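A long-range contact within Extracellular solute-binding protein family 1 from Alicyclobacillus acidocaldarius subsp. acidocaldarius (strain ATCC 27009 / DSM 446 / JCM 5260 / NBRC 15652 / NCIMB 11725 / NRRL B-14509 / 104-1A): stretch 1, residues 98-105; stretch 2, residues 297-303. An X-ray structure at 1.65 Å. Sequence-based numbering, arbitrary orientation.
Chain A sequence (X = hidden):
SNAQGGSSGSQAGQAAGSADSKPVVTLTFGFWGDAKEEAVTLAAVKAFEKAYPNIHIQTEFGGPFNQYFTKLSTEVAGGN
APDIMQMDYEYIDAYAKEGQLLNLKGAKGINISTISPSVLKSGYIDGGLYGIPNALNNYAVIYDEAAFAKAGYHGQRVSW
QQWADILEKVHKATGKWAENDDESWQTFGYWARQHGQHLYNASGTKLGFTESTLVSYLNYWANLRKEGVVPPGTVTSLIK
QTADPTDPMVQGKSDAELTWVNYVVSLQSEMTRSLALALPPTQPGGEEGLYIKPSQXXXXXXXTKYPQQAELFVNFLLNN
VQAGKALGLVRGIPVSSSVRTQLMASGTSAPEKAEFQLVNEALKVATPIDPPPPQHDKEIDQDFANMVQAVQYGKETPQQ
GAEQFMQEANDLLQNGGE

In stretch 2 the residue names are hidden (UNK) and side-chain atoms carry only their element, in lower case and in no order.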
# COMPACT_ATOMS: atom_id res chain seq x y z
N GLU A 98 -17.42 -1.87 -18.38
CA GLU A 98 -17.57 -2.22 -19.79
C GLU A 98 -17.99 -3.67 -19.96
O GLU A 98 -18.40 -4.06 -21.03
CB GLU A 98 -16.26 -2.04 -20.54
CG GLU A 98 -15.91 -0.61 -20.92
CD GLU A 98 -14.68 -0.56 -21.80
OE1 GLU A 98 -14.36 -1.60 -22.45
OE2 GLU A 98 -14.01 0.49 -21.84
N GLY A 99 -17.86 -4.48 -18.91
CA GLY A 99 -18.22 -5.89 -19.00
C GLY A 99 -17.10 -6.81 -19.45
O GLY A 99 -17.36 -7.92 -19.90
N GLN A 100 -15.86 -6.38 -19.27
CA GLN A 100 -14.71 -7.16 -19.74
C GLN A 100 -14.16 -8.13 -18.68
O GLN A 100 -13.30 -8.94 -18.98
CB GLN A 100 -13.59 -6.22 -20.18
CG GLN A 100 -14.00 -5.19 -21.23
CD GLN A 100 -14.37 -5.80 -22.56
OE1 GLN A 100 -14.45 -7.00 -22.71
NE2 GLN A 100 -14.59 -4.95 -23.55
N LEU A 101 -14.63 -8.01 -17.44
CA LEU A 101 -14.11 -8.79 -16.32
C LEU A 101 -15.16 -9.72 -15.73
O LEU A 101 -16.30 -9.32 -15.47
CB LEU A 101 -13.56 -7.86 -15.24
CG LEU A 101 -12.50 -6.86 -15.68
CD1 LEU A 101 -11.98 -6.04 -14.49
CD2 LEU A 101 -11.35 -7.56 -16.37
N LEU A 102 -14.74 -10.96 -15.49
CA LEU A 102 -15.57 -11.97 -14.88
C LEU A 102 -15.87 -11.62 -13.43
O LEU A 102 -14.99 -11.24 -12.67
CB LEU A 102 -14.88 -13.33 -14.94
CG LEU A 102 -15.70 -14.55 -14.57
CD1 LEU A 102 -16.78 -14.79 -15.60
CD2 LEU A 102 -14.78 -15.75 -14.49
N ASN A 103 -17.13 -11.75 -13.05
CA ASN A 103 -17.53 -11.59 -11.65
C ASN A 103 -17.08 -12.82 -10.88
O ASN A 103 -17.54 -13.94 -11.12
CB ASN A 103 -19.04 -11.38 -11.52
CG ASN A 103 -19.47 -11.00 -10.12
OD1 ASN A 103 -18.70 -11.04 -9.17
ND2 ASN A 103 -20.73 -10.65 -9.99
N LEU A 104 -16.14 -12.60 -9.95
CA LEU A 104 -15.52 -13.66 -9.17
C LEU A 104 -16.23 -13.92 -7.85
O LEU A 104 -15.83 -14.83 -7.11
CB LEU A 104 -14.04 -13.29 -8.89
CG LEU A 104 -13.20 -12.88 -10.10
CD1 LEU A 104 -11.81 -12.46 -9.67
CD2 LEU A 104 -13.17 -13.98 -11.15
N LYS A 105 -17.28 -13.16 -7.56
CA LYS A 105 -17.99 -13.32 -6.29
C LYS A 105 -18.53 -14.75 -6.21
O LYS A 105 -19.20 -15.23 -7.12
CB LYS A 105 -19.13 -12.31 -6.15
CG LYS A 105 -19.87 -12.36 -4.81
CD LYS A 105 -21.08 -11.43 -4.85
CE LYS A 105 -22.06 -11.72 -3.73
NZ LYS A 105 -21.60 -11.14 -2.44
N UNK A 297 -4.00 -6.54 -8.89
CA UNK A 297 -5.08 -7.51 -8.82
C UNK A 297 -4.90 -8.57 -9.90
O UNK A 297 -4.35 -8.29 -10.96
c UNK A 297 -6.74 -3.58 -7.30
c UNK A 297 -8.22 -5.14 -6.26
c UNK A 297 -6.36 -4.54 -8.21
c UNK A 297 -7.82 -6.12 -7.16
c UNK A 297 -6.86 -5.83 -8.13
c UNK A 297 -6.44 -6.86 -9.11
c UNK A 297 -7.67 -3.88 -6.32
N UNK A 298 -5.42 -9.76 -9.63
CA UNK A 298 -5.68 -10.75 -10.67
C UNK A 298 -7.14 -10.63 -11.08
O UNK A 298 -8.03 -10.66 -10.23
c UNK A 298 -1.02 -11.51 -11.59
c UNK A 298 -5.44 -12.18 -10.19
c UNK A 298 -3.87 -13.03 -8.39
c UNK A 298 -1.85 -12.64 -9.24
c UNK A 298 -0.10 -11.97 -10.65
c UNK A 298 -4.10 -12.46 -9.60
n UNK A 298 -2.53 -13.15 -8.17
c UNK A 298 -2.37 -11.62 -11.37
c UNK A 298 -2.81 -12.19 -10.17
c UNK A 298 -0.49 -12.52 -9.47
N UNK A 299 -7.37 -10.54 -12.39
CA UNK A 299 -8.71 -10.51 -12.95
C UNK A 299 -8.80 -11.57 -14.07
O UNK A 299 -7.79 -11.99 -14.64
o UNK A 299 -9.12 -8.13 -12.49
c UNK A 299 -9.02 -9.12 -13.51
N UNK A 300 -10.02 -11.98 -14.37
CA UNK A 300 -10.29 -12.95 -15.41
C UNK A 300 -11.20 -12.32 -16.46
O UNK A 300 -12.13 -11.58 -16.12
c UNK A 300 -10.59 -16.04 -13.06
c UNK A 300 -11.32 -15.23 -15.92
c UNK A 300 -10.94 -14.22 -14.83
c UNK A 300 -9.99 -14.89 -13.84
N UNK A 301 -10.93 -12.62 -17.73
CA UNK A 301 -11.76 -12.12 -18.83
C UNK A 301 -13.18 -12.64 -18.71
O UNK A 301 -13.40 -13.84 -18.54
c UNK A 301 -12.34 -12.44 -23.74
c UNK A 301 -11.80 -12.89 -22.56
o UNK A 301 -13.44 -10.75 -24.99
c UNK A 301 -12.34 -10.82 -21.50
c UNK A 301 -11.80 -12.10 -21.41
c UNK A 301 -12.91 -10.36 -22.68
c UNK A 301 -12.90 -11.18 -23.80
c UNK A 301 -11.16 -12.60 -20.15
N UNK A 302 -14.16 -11.74 -18.84
CA UNK A 302 -15.56 -12.13 -18.71
C UNK A 302 -15.94 -13.20 -19.73
O UNK A 302 -16.83 -14.00 -19.47
c UNK A 302 -16.47 -10.92 -18.92
o UNK A 302 -16.20 -10.31 -20.17
N UNK A 303 -15.29 -13.20 -20.88
CA UNK A 303 -15.65 -14.10 -21.97
C UNK A 303 -14.67 -15.24 -22.15
O UNK A 303 -14.65 -15.89 -23.21
n UNK A 303 -17.50 -9.47 -25.70
c UNK A 303 -16.96 -11.52 -24.52
c UNK A 303 -15.80 -13.32 -23.27
c UNK A 303 -17.63 -10.18 -24.40
c UNK A 303 -16.88 -12.26 -23.20
O HOH W 1 -14.93 -8.60 -24.98
O HOH W 2 -12.28 -10.80 -12.92

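Position 297 lies in a strand and has one carbon leading to a six-membered ring of carbons, seven side-chain atoms in all and no heteroatom. This is Phe-297, whose ring stays out of reach of stretch 1.

At position 298 a single carbon carries fused five- and six-membered rings holding eight carbons and one nitrogen, an indole, so the residue is Trp-298. Its CA-to-CB bond points sideways and the ring system leads away, leaving the backbone to make the approach, with Trp-298 O 4.2 Å from Leu-104 CD1.

Position 299 has just one carbon and one oxygen. The carbon lies 4.0 Å from Leu-101 CD2, while the oxygen is hydrogen-bonded elsewhere in the structure. The two atoms identify Ser-299.

Position 300 has four carbons, forked at the first and with one arm two carbons long, packed against Leu-102 and Leu-104; it is Ile-300. Ile-300 CG2 lies 3.8 Å from Leu-102 CD2, and Ile-300 CD1 lies 3.8 Å from Leu-104 CD2. Its carbonyl accepts a nearly linear hydrogen bond, Leu-102 N to Ile-300 O, of 2.8 Å.

At position 301 one carbon bears a six-carbon ring with an oxygen attached, a phenol, its ring edge near Gln-100 O; it is Tyr-301. CA-to-CB points away from stretch 1, but the ring returns, bringing Tyr-301 CD1 to 3.3 Å from Gln-100 O. The hydroxyl reaches water 1, with Tyr-301 OH 2.6 Å from the water O.

Position 302 again carries one carbon and one oxygen, the latter 2.7 Å from Gly-99 O. It is Ser-302; with chi1 in p, OG donates a hydrogen bond to that carbonyl.

Position 303 has four carbons in a row ending in nitrogen, which shares water 1 with Gln-100; it is Lys-303. Its NZ donates to this water, 2.8 Å from the water O, and the water donates to Gln-100 OE1, 2.8 Å from its O.

The contact rests on a single beta bridge between Leu-101 and Tyr-301. Ser-302 N donates to Gln-100 O at 2.9 Å, and together with the bond from Leu-102 N to Ile-300 O it fastens the backbones on both sides of the bridged pair. The Ser-302 hydroxyl extends this pairing to Gly-99, where the chain leaves a helix through a Schellman motif with positive phi. Beyond the bridge, Ile-300 packs with Leu-102 and Leu-104, adding an apolar patch to the polar backbone pairing. Water 2 accepts from Ile-300 N, 2.9 Å from its O, and lies 2.8 Å from Leu-102 O, one of several acceptors within its reach.

Stretch 2, residues 297-303: FWSIYSK
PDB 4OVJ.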